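Local structure of fructose-bisphosphatase (Pyrococcus horikoshii, 1VDW) at residues V49-I54 against S67-R72; G62-S67 against R72-S77. The protein probably hydrolyses fructose 1,6-bisphosphate to fructose 6-phosphate and phosphate with magnesium as cofactor, as a homodimer of the inositol monophosphatase superfamily. All coordinates share one frame; numbering follows the deposited sequence. Where two conformers were deposited one is given.

Interaction 1. Residues V49-I54 against S67-R72; sequences VAENII and SEEIGR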
loop_
_atom_site.group_PDB
_atom_site.type_symbol
_atom_site.label_atom_id
_atom_site.label_comp_id
_atom_site.label_asym_id
_atom_site.label_seq_id
_atom_site.Cartn_x
_atom_site.Cartn_y
_atom_site.Cartn_z
ATOM N N VAL A 49 11.440 -0.598 -20.152
ATOM C CA VAL A 49 11.985 -1.944 -20.094
ATOM C C VAL A 49 10.840 -2.938 -19.937
ATOM O O VAL A 49 10.813 -3.973 -20.601
ATOM C CB VAL A 49 12.977 -2.112 -18.922
ATOM C CG1 VAL A 49 13.426 -3.562 -18.827
ATOM C CG2 VAL A 49 14.183 -1.200 -19.129
ATOM N N ALA A 50 9.886 -2.615 -19.069
ATOM C CA ALA A 50 8.745 -3.494 -18.849
ATOM C C ALA A 50 7.954 -3.645 -20.142
ATOM O O ALA A 50 7.498 -4.737 -20.483
ATOM C CB ALA A 50 7.852 -2.929 -17.748
ATOM N N GLU A 51 7.802 -2.541 -20.864
ATOM C CA GLU A 51 7.070 -2.555 -22.119
ATOM C C GLU A 51 7.791 -3.399 -23.168
ATOM O O GLU A 51 7.170 -4.205 -23.860
ATOM C CB GLU A 51 6.895 -1.131 -22.644
ATOM C CG GLU A 51 6.125 -1.047 -23.950
ATOM C CD GLU A 51 6.019 0.370 -24.475
ATOM O OE1 GLU A 51 7.071 0.978 -24.766
ATOM O OE2 GLU A 51 4.884 0.877 -24.594
ATOM N N ASN A 52 9.104 -3.218 -23.276
ATOM C CA ASN A 52 9.893 -3.960 -24.257
ATOM C C ASN A 52 9.767 -5.467 -24.135
ATOM O O ASN A 52 9.529 -6.157 -25.126
ATOM C CB ASN A 52 11.379 -3.597 -24.157
ATOM C CG ASN A 52 11.688 -2.225 -24.713
ATOM O OD1 ASN A 52 10.910 -1.663 -25.476
ATOM N ND2 ASN A 52 12.845 -1.685 -24.341
ATOM N N ILE A 53 9.932 -5.980 -22.923
ATOM C CA ILE A 53 9.874 -7.418 -22.701
ATOM C C ILE A 53 8.506 -8.060 -22.899
ATOM O O ILE A 53 8.410 -9.150 -23.466
ATOM C CB ILE A 53 10.393 -7.786 -21.289
ATOM C CG1 ILE A 53 9.555 -7.085 -20.219
ATOM C CG2 ILE A 53 11.859 -7.395 -21.160
ATOM C CD1 ILE A 53 9.980 -7.410 -18.799
ATOM N N ILE A 54 7.449 -7.391 -22.458
ATOM C CA ILE A 54 6.116 -7.964 -22.576
ATOM C C ILE A 54 5.416 -7.716 -23.912
ATOM O O ILE A 54 4.805 -8.629 -24.469
ATOM C CB ILE A 54 5.211 -7.471 -21.423
ATOM C CG1 ILE A 54 3.931 -8.306 -21.372
ATOM C CG2 ILE A 54 4.885 -5.997 -21.606
ATOM C CD1 ILE A 54 3.106 -8.079 -20.125
ATOM N N SER A 67 -2.188 -1.763 -25.350
ATOM C CA SER A 67 -1.436 -1.273 -24.201
ATOM C C SER A 67 -1.545 0.248 -24.263
ATOM O O SER A 67 -1.572 0.828 -25.348
ATOM C CB SER A 67 0.026 -1.719 -24.285
ATOM O OG SER A 67 0.661 -1.626 -23.020
ATOM N N GLU A 68 -1.608 0.891 -23.104
ATOM C CA GLU A 68 -1.760 2.341 -23.048
ATOM C C GLU A 68 -0.770 3.159 -23.872
ATOM O O GLU A 68 -1.177 4.025 -24.650
ATOM C CB GLU A 68 -1.720 2.814 -21.591
ATOM C CG GLU A 68 -1.952 4.311 -21.431
ATOM C CD GLU A 68 -2.201 4.720 -19.991
ATOM O OE1 GLU A 68 -2.343 5.935 -19.736
ATOM O OE2 GLU A 68 -2.258 3.830 -19.115
ATOM N N GLU A 69 0.520 2.886 -23.714
ATOM C CA GLU A 69 1.545 3.639 -24.432
ATOM C C GLU A 69 1.695 3.315 -25.917
ATOM O O GLU A 69 2.076 4.180 -26.706
ATOM C CB GLU A 69 2.895 3.469 -23.734
ATOM C CG GLU A 69 2.902 3.948 -22.290
ATOM C CD GLU A 69 2.430 5.385 -22.148
ATOM O OE1 GLU A 69 3.050 6.282 -22.757
ATOM O OE2 GLU A 69 1.436 5.616 -21.425
ATOM N N ILE A 70 1.395 2.079 -26.300
ATOM C CA ILE A 70 1.518 1.669 -27.696
ATOM C C ILE A 70 0.183 1.720 -28.436
ATOM O O ILE A 70 0.137 1.657 -29.665
ATOM C CB ILE A 70 2.113 0.244 -27.793
ATOM C CG1 ILE A 70 3.524 0.243 -27.200
ATOM C CG2 ILE A 70 2.156 -0.221 -29.241
ATOM C CD1 ILE A 70 4.199 -1.108 -27.205
ATOM N N GLY A 71 -0.904 1.847 -27.683
ATOM C CA GLY A 71 -2.217 1.902 -28.296
ATOM C C GLY A 71 -2.741 0.521 -28.634
ATOM O O GLY A 71 -2.851 -0.339 -27.762
ATOM N N ARG A 72 -3.062 0.302 -29.904
ATOM C CA ARG A 72 -3.576 -0.990 -30.335
ATOM C C ARG A 72 -2.853 -1.515 -31.568
ATOM O O ARG A 72 -2.866 -0.882 -32.625
ATOM C CB ARG A 72 -5.077 -0.891 -30.624
ATOM C CG ARG A 72 -5.701 -2.188 -31.111
ATOM C CD ARG A 72 -7.197 -2.033 -31.326
ATOM N NE ARG A 72 -7.802 -3.250 -31.859
ATOM C CZ ARG A 72 -9.097 -3.381 -32.130
ATOM N NH1 ARG A 72 -9.927 -2.369 -31.919
ATOM N NH2 ARG A 72 -9.564 -4.524 -32.618
HETATM O O HOH W 1 2.490 0.178 -23.014
#

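Interaction 2. Residues G62-S67 against R72-S77; sequences GVNVVS and RIDQGS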
loop_
_atom_site.group_PDB
_atom_site.type_symbol
_atom_site.label_atom_id
_atom_site.label_comp_id
_atom_site.label_asym_id
_atom_site.label_seq_id
_atom_site.Cartn_x
_atom_site.Cartn_y
_atom_site.Cartn_z
ATOM N N GLY A 62 2.001 -13.005 -32.780
ATOM C CA GLY A 62 1.063 -12.694 -33.843
ATOM C C GLY A 62 -0.343 -12.326 -33.405
ATOM O O GLY A 62 -1.259 -12.317 -34.225
ATOM N N VAL A 63 -0.528 -12.015 -32.127
ATOM C CA VAL A 63 -1.852 -11.648 -31.634
ATOM C C VAL A 63 -2.020 -10.131 -31.602
ATOM O O VAL A 63 -1.043 -9.390 -31.728
ATOM C CB VAL A 63 -2.100 -12.210 -30.209
ATOM C CG1 VAL A 63 -1.926 -13.720 -30.211
ATOM C CG2 VAL A 63 -1.144 -11.561 -29.208
ATOM N N ASN A 64 -3.261 -9.673 -31.453
ATOM C CA ASN A 64 -3.523 -8.240 -31.379
ATOM C C ASN A 64 -3.116 -7.806 -29.978
ATOM O O ASN A 64 -3.264 -8.568 -29.023
ATOM C CB ASN A 64 -5.009 -7.938 -31.599
ATOM C CG ASN A 64 -5.540 -8.522 -32.893
ATOM O OD1 ASN A 64 -4.894 -8.439 -33.939
ATOM N ND2 ASN A 64 -6.729 -9.110 -32.830
ATOM N N VAL A 65 -2.598 -6.590 -29.852
ATOM C CA VAL A 65 -2.162 -6.101 -28.554
ATOM C C VAL A 65 -2.689 -4.714 -28.245
ATOM O O VAL A 65 -2.677 -3.823 -29.096
ATOM C CB VAL A 65 -0.623 -6.056 -28.467
ATOM C CG1 VAL A 65 -0.192 -5.683 -27.056
ATOM C CG2 VAL A 65 -0.041 -7.399 -28.865
ATOM N N VAL A 66 -3.152 -4.537 -27.014
ATOM C CA VAL A 66 -3.659 -3.252 -26.564
ATOM C C VAL A 66 -2.905 -2.877 -25.295
ATOM O O VAL A 66 -2.945 -3.603 -24.302
ATOM C CB VAL A 66 -5.171 -3.306 -26.251
ATOM C CG1 VAL A 66 -5.667 -1.923 -25.846
ATOM C CG2 VAL A 66 -5.938 -3.803 -27.467
ATOM N N SER A 67 -2.188 -1.763 -25.350
ATOM C CA SER A 67 -1.436 -1.273 -24.201
ATOM C C SER A 67 -1.545 0.248 -24.263
ATOM O O SER A 67 -1.572 0.828 -25.348
ATOM C CB SER A 67 0.026 -1.719 -24.285
ATOM O OG SER A 67 0.661 -1.626 -23.020
ATOM N N ARG A 72 -3.062 0.302 -29.904
ATOM C CA ARG A 72 -3.576 -0.990 -30.335
ATOM C C ARG A 72 -2.853 -1.515 -31.568
ATOM O O ARG A 72 -2.866 -0.882 -32.625
ATOM C CB ARG A 72 -5.077 -0.891 -30.624
ATOM C CG ARG A 72 -5.701 -2.188 -31.111
ATOM C CD ARG A 72 -7.197 -2.033 -31.326
ATOM N NE ARG A 72 -7.802 -3.250 -31.859
ATOM C CZ ARG A 72 -9.097 -3.381 -32.130
ATOM N NH1 ARG A 72 -9.927 -2.369 -31.919
ATOM N NH2 ARG A 72 -9.564 -4.524 -32.618
ATOM N N ILE A 73 -2.219 -2.675 -31.422
ATOM C CA ILE A 73 -1.503 -3.303 -32.523
ATOM C C ILE A 73 -2.426 -4.339 -33.150
ATOM O O ILE A 73 -2.680 -5.394 -32.566
ATOM C CB ILE A 73 -0.219 -4.013 -32.037
ATOM C CG1 ILE A 73 0.701 -3.011 -31.336
ATOM C CG2 ILE A 73 0.501 -4.651 -33.222
ATOM C CD1 ILE A 73 1.969 -3.630 -30.774
ATOM N N ASP A 74 -2.935 -4.029 -34.337
ATOM C CA ASP A 74 -3.833 -4.931 -35.045
ATOM C C ASP A 74 -3.036 -5.827 -35.983
ATOM O O ASP A 74 -2.391 -5.343 -36.911
ATOM C CB ASP A 74 -4.858 -4.124 -35.850
ATOM C CG ASP A 74 -5.833 -5.005 -36.614
ATOM O OD1 ASP A 74 -6.646 -4.453 -37.385
ATOM O OD2 ASP A 74 -5.793 -6.244 -36.444
ATOM N N GLN A 75 -3.073 -7.131 -35.730
ATOM C CA GLN A 75 -2.359 -8.086 -36.567
ATOM C C GLN A 75 -3.334 -9.079 -37.191
ATOM O O GLN A 75 -2.947 -10.176 -37.588
ATOM C CB GLN A 75 -1.304 -8.843 -35.752
ATOM C CG GLN A 75 -0.367 -7.953 -34.947
ATOM C CD GLN A 75 0.951 -8.633 -34.637
ATOM O OE1 GLN A 75 1.843 -8.697 -35.485
ATOM N NE2 GLN A 75 1.081 -9.157 -33.423
ATOM N N GLY A 76 -4.603 -8.684 -37.268
ATOM C CA GLY A 76 -5.620 -9.542 -37.850
ATOM C C GLY A 76 -5.728 -10.890 -37.165
ATOM O O GLY A 76 -6.076 -11.891 -37.792
ATOM N N SER A 77 -5.430 -10.916 -35.870
ATOM C CA SER A 77 -5.490 -12.150 -35.100
ATOM C C SER A 77 -6.866 -12.379 -34.490
ATOM O O SER A 77 -7.670 -11.455 -34.368
ATOM C CB SER A 77 -4.443 -12.123 -33.982
ATOM O OG SER A 77 -4.552 -13.266 -33.152
HETATM O O HOH W 2 -3.171 -15.034 -34.593
HETATM O O HOH W 3 -1.644 -12.460 -36.892
#

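Interaction 1. Residues V49-I54 against S67-R72
Glu51 reaches out from its helix to the turn at Glu69 and Ile70, its carboxylate laid against the side chain of Ile70. The Glu51 chain runs straight: CG lies anti to the backbone N (chi1 -179°) and the next torsion is also extended, which carries the carboxylate clear of the helix. There the carboxyl carbon Glu51 CD lies 3.6 Å from Ile70 CD1, the two side chains crossing at a slant, and Glu51 OE2 makes a tight approach to Ile70 CG1 at 3.0 Å. Glu69 joins only through its base, with CB 3.4 Å from Glu51 OE2; its chain bends at chi2 and takes the second carboxylate elsewhere, leaving Glu51 OE2 and Glu69 OE1 6.0 Å apart.

No direct hydrogen bond joins the two segments. A water donates to Glu51 OE2 (3.0 Å) and, in the conformer of Ser67 given, also hydrogen-bonds Ser67 OG, with a weak bond from Glu69 N besides. The other oxygen, Glu51 OE1, forms a salt bridge with Lys48 of the same helix, so the carboxylate is held at both oxygens. The contact thus joins helix 45-60 to the turn between strands 64-67 and 71-73; Ser67 at the end of strand 64-67 and Ile70 in the turn both touch Ile55 of that helix.

Interaction 2. Residues G62-S67 against R72-S77
Asn64 enters the turn that follows strand 71-73 and is gripped there by the backbone of Gln75 and Ser77. Its CB passes 3.6 Å from Ile73 O; CG stands anti to the carbonyl carbon (chi1 -55°), which turns the amide toward the 75-77 backbone. Asn64 OD1 accepts two N-H groups: Gln75 N, in the carbonyl plane at 2.9 Å, and Ser77 N, longer at 3.2 Å and tilted from that plane. On the other branch Asn64 ND2 donates to Ser77 O at 3.0 Å, approaching from above the carbonyl plane of Ser77 in a bent bond (137°), and also to Thr80 OG1 on strand 79-84. The buried amide is therefore bonded through both its oxygen and its nitrogen. With an alanine in this place, Gln75 N and Ser77 N would probably lose their common acceptor and Ser77 O its donor, leaving the 75-77 turn freer to move.

Gln75 ties the turn down a second time: NE2 gives a nearly straight bond to Val63 O (2.7 Å), which lies close to its amide plane, and another to Lys59 O in helix 45-60. Asp74 OD2 accepts from Gly76 N at 2.8 Å, closing an Asx turn. Beyond Asn64 the pairing becomes regular, with Val65 and Ile73 exchanging both backbone hydrogen bonds and Val66 facing Arg72 in a non-hydrogen-bonded pair, where Val66 CG2 touches Arg72 CG. The arrangement is an antiparallel beta hairpin at the edge of the large mixed sheet, its open end fastened by side-chain-to-backbone bonds.

Interactions 1 and 2 share Ser67 and Arg72 and occupy successive parts of one hairpin: 67-72 forms its turn and 62-67 with 72-77 its paired strands and open end. Their centres are 12 Å apart, and they pack against each other where Gly71 O lies 3.8 Å from Val66 CG1. Helix 45-60 backs both, supplying Glu51 to the first and Ile55 and Phe58 to Val65 in the second. Interaction 1 holds Glu68, a predicted ligand of the catalytic magnesium, and its Glu69 side chain is about 8 Å from that of Asp84, another predicted ligand. Interaction 2 is more remote from the probable metal site, the Val66 side chain lying about 10 Å from that of Asp84.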